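Local coordinates for hypothetical protein (Giardia lamblia, PDB 3I3F), which is of unknown function but belongs to the YjgF-like endoribonuclease L-PSP family and binds pentanoic acid in the crystal, at residues S77-I82 and E107-P112. Residues are numbered along the deposited sequence; the frame is centred on the assembly and turned at random.
Sequences SGLDYI and EVFCVP
The carbonyl oxygen of Leu-79 faces two groups. Within its own loop, Leu-79 O accepts a hydrogen bond from Ile-82 N at 3.3 Å. Across the contact it lies near the plane of the Phe-109 ring, with Leu-79 O 3.8 Å from Phe-109 CE1. The ring thus offers its edge to this oxygen. Ile-82 CD1 meets the same edge, 3.9 Å from Phe-109 CZ, and the two side chains cross at about a right angle. Phe-109 CG stands anti to its carbonyl carbon (chi1 -56°), which carries the ring forward to the 77-82 loop. Val-108 CG1 lies 3.6 Å above one face of the Phe-109 ring, offset toward its rim. Val-108 CG1 also packs on Leu-79 CD1 at 4.0 Å, again with the side chains crosswise. Tyr-105 meets the Phe-109 ring too, and Pro-116 touches it. Phe-109 is the first residue to leave helical geometry after helix 95-108. The contact therefore joins the end of that helix to the turn leading into strand 82-90. Leu-79 and Val-108 extend the packing onto helix 56-74, at Arg-69 and Phe-65. No hydrogen bond links the two segments, so the join rests mainly on apolar packing; the carbonyl at the ring edge probably adds at most a weak electrostatic attraction.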
ATOM      1  N   SER A  77      -8.063  -9.027 -17.106  1.00 11.48           N
ATOM      2  CA  SER A  77      -8.730  -8.881 -15.817  1.00 11.35           C
ATOM      3  C   SER A  77      -9.933  -7.954 -16.005  1.00 11.38           C
ATOM      4  O   SER A  77     -10.470  -7.842 -17.107  1.00 11.60           O
ATOM      5  CB  SER A  77      -7.743  -8.322 -14.783  1.00 11.16           C
ATOM      6  OG  SER A  77      -8.288  -8.329 -13.473  1.00 11.12           O
ATOM      7  N   GLY A  78     -10.361  -7.291 -14.938  1.00 11.28           N
ATOM      8  CA  GLY A  78     -11.470  -6.347 -15.028  1.00 11.36           C
ATOM      9  C   GLY A  78     -11.781  -5.760 -13.670  1.00 11.45           C
ATOM     10  O   GLY A  78     -11.245  -6.216 -12.662  1.00 11.44           O
ATOM     11  N   LEU A  79     -12.654  -4.756 -13.642  1.00 11.71           N
ATOM     12  CA  LEU A  79     -13.037  -4.098 -12.389  1.00 11.88           C
ATOM     13  C   LEU A  79     -13.602  -5.082 -11.367  1.00 12.14           C
ATOM     14  O   LEU A  79     -13.322  -4.972 -10.174  1.00 12.30           O
ATOM     15  CB  LEU A  79     -14.064  -2.990 -12.647  1.00 11.94           C
ATOM     16  CG  LEU A  79     -13.570  -1.763 -13.415  1.00 11.97           C
ATOM     17  CD1 LEU A  79     -14.747  -0.879 -13.813  1.00 12.45           C
ATOM     18  CD2 LEU A  79     -12.559  -0.976 -12.593  1.00 12.43           C
ATOM     19  N   ASP A  80     -14.391  -6.043 -11.844  1.00 12.23           N
ATOM     20  CA  ASP A  80     -15.001  -7.057 -10.974  1.00 12.52           C
ATOM     21  C   ASP A  80     -14.010  -8.106 -10.453  1.00 12.26           C
ATOM     22  O   ASP A  80     -14.383  -8.954  -9.641  1.00 12.50           O
ATOM     23  CB  ASP A  80     -16.195  -7.739 -11.670  1.00 12.80           C
ATOM     24  CG  ASP A  80     -15.839  -8.344 -13.017  1.00 13.82           C
ATOM     25  OD1 ASP A  80     -14.942  -7.814 -13.706  0.50 13.51           O
ATOM     26  OD2 ASP A  80     -16.479  -9.348 -13.398  0.50 14.32           O
ATOM     27  N   TYR A  81     -12.758  -8.045 -10.907  1.00 11.81           N
ATOM     28  CA  TYR A  81     -11.707  -8.944 -10.425  1.00 11.50           C
ATOM     29  C   TYR A  81     -10.723  -8.261  -9.470  1.00 10.96           C
ATOM     30  O   TYR A  81      -9.786  -8.898  -8.989  1.00 10.94           O
ATOM     31  CB  TYR A  81     -10.955  -9.559 -11.606  1.00 11.74           C
ATOM     32  CG  TYR A  81     -11.795 -10.532 -12.393  1.00 12.85           C
ATOM     33  CD1 TYR A  81     -11.733 -11.899 -12.139  1.00 14.25           C
ATOM     34  CD2 TYR A  81     -12.668 -10.085 -13.376  1.00 14.35           C
ATOM     35  CE1 TYR A  81     -12.513 -12.799 -12.857  1.00 15.23           C
ATOM     36  CE2 TYR A  81     -13.453 -10.974 -14.100  1.00 15.26           C
ATOM     37  CZ  TYR A  81     -13.373 -12.327 -13.833  1.00 15.69           C
ATOM     38  OH  TYR A  81     -14.151 -13.205 -14.555  1.00 17.49           O
ATOM     39  N   ILE A  82     -10.942  -6.978  -9.185  1.00 10.53           N
ATOM     40  CA  ILE A  82     -10.110  -6.257  -8.225  1.00 10.31           C
ATOM     41  C   ILE A  82     -10.334  -6.825  -6.826  1.00 10.20           C
ATOM     42  O   ILE A  82     -11.476  -6.982  -6.389  1.00 10.56           O
ATOM     43  CB  ILE A  82     -10.416  -4.745  -8.213  1.00 10.14           C
ATOM     44  CG1 ILE A  82     -10.007  -4.105  -9.541  1.00  9.83           C
ATOM     45  CG2 ILE A  82      -9.681  -4.055  -7.065  1.00 10.28           C
ATOM     46  CD1 ILE A  82     -10.472  -2.673  -9.689  1.00 10.01           C
ATOM     47  N   GLU A 107     -20.779   4.144  -8.087  1.00 12.00           N
ATOM     48  CA  GLU A 107     -21.242   3.938  -9.463  1.00 12.69           C
ATOM     49  C   GLU A 107     -20.300   3.024 -10.248  1.00 13.04           C
ATOM     50  O   GLU A 107     -20.710   2.399 -11.224  1.00 14.02           O
ATOM     51  CB  GLU A 107     -21.394   5.272 -10.197  1.00 12.82           C
ATOM     52  CG  GLU A 107     -22.492   6.161  -9.642  1.00 13.31           C
ATOM     53  CD  GLU A 107     -22.605   7.495 -10.365  1.00 14.46           C
ATOM     54  OE1 GLU A 107     -21.812   7.754 -11.295  0.50 14.59           O
ATOM     55  OE2 GLU A 107     -23.500   8.288 -10.002  0.50 14.22           O
ATOM     56  N   VAL A 108     -19.037   2.958  -9.834  1.00 12.97           N
ATOM     57  CA  VAL A 108     -18.064   2.063 -10.460  1.00 12.96           C
ATOM     58  C   VAL A 108     -18.203   0.658  -9.884  1.00 13.05           C
ATOM     59  O   VAL A 108     -18.232  -0.326 -10.625  1.00 13.21           O
ATOM     60  CB  VAL A 108     -16.623   2.571 -10.255  1.00 12.91           C
ATOM     61  CG1 VAL A 108     -15.617   1.576 -10.825  1.00 12.88           C
ATOM     62  CG2 VAL A 108     -16.452   3.940 -10.898  1.00 12.85           C
ATOM     63  N   PHE A 109     -18.286   0.580  -8.558  1.00 12.95           N
ATOM     64  CA  PHE A 109     -18.496  -0.678  -7.845  1.00 13.02           C
ATOM     65  C   PHE A 109     -19.920  -0.652  -7.288  1.00 13.43           C
ATOM     66  O   PHE A 109     -20.151  -0.230  -6.153  1.00 12.94           O
ATOM     67  CB  PHE A 109     -17.435  -0.837  -6.752  1.00 12.96           C
ATOM     68  CG  PHE A 109     -16.025  -0.748  -7.275  1.00 12.36           C
ATOM     69  CD1 PHE A 109     -15.422  -1.850  -7.865  1.00 11.78           C
ATOM     70  CD2 PHE A 109     -15.314   0.442  -7.206  1.00 11.75           C
ATOM     71  CE1 PHE A 109     -14.130  -1.773  -8.364  1.00 11.79           C
ATOM     72  CE2 PHE A 109     -14.016   0.528  -7.702  1.00 11.96           C
ATOM     73  CZ  PHE A 109     -13.427  -0.584  -8.283  1.00 11.83           C
ATOM     74  N   CYS A 110     -20.863  -1.122  -8.108  1.00 14.06           N
ATOM     75  CA  CYS A 110     -22.289  -0.924  -7.833  0.50 14.44           C
ATOM     76  C   CYS A 110     -22.944  -2.038  -7.014  1.00 14.49           C
ATOM     77  O   CYS A 110     -24.113  -1.922  -6.648  1.00 14.53           O
ATOM     78  CB  CYS A 110     -23.054  -0.714  -9.144  0.50 14.58           C
ATOM     79  SG  CYS A 110     -22.939  -2.089 -10.300  0.50 15.84           S
ATOM     80  N   VAL A 111     -22.205  -3.103  -6.716  1.00 14.51           N
ATOM     81  CA  VAL A 111     -22.745  -4.180  -5.883  1.00 14.58           C
ATOM     82  C   VAL A 111     -22.116  -4.101  -4.495  1.00 14.44           C
ATOM     83  O   VAL A 111     -20.952  -4.464  -4.326  1.00 14.18           O
ATOM     84  CB  VAL A 111     -22.495  -5.569  -6.501  1.00 14.63           C
ATOM     85  CG1 VAL A 111     -23.155  -6.653  -5.652  1.00 14.82           C
ATOM     86  CG2 VAL A 111     -23.020  -5.616  -7.928  1.00 15.04           C
ATOM     87  N   PRO A 112     -22.877  -3.614  -3.492  1.00 14.26           N
ATOM     88  CA  PRO A 112     -22.309  -3.460  -2.151  1.00 14.23           C
ATOM     89  C   PRO A 112     -21.612  -4.712  -1.620  1.00 14.02           C
ATOM     90  O   PRO A 112     -20.541  -4.607  -1.031  1.00 14.14           O
ATOM     91  CB  PRO A 112     -23.531  -3.118  -1.293  1.00 14.24           C
ATOM     92  CG  PRO A 112     -24.459  -2.445  -2.226  1.00 14.49           C
ATOM     93  CD  PRO A 112     -24.270  -3.126  -3.549  1.00 14.32           C
TER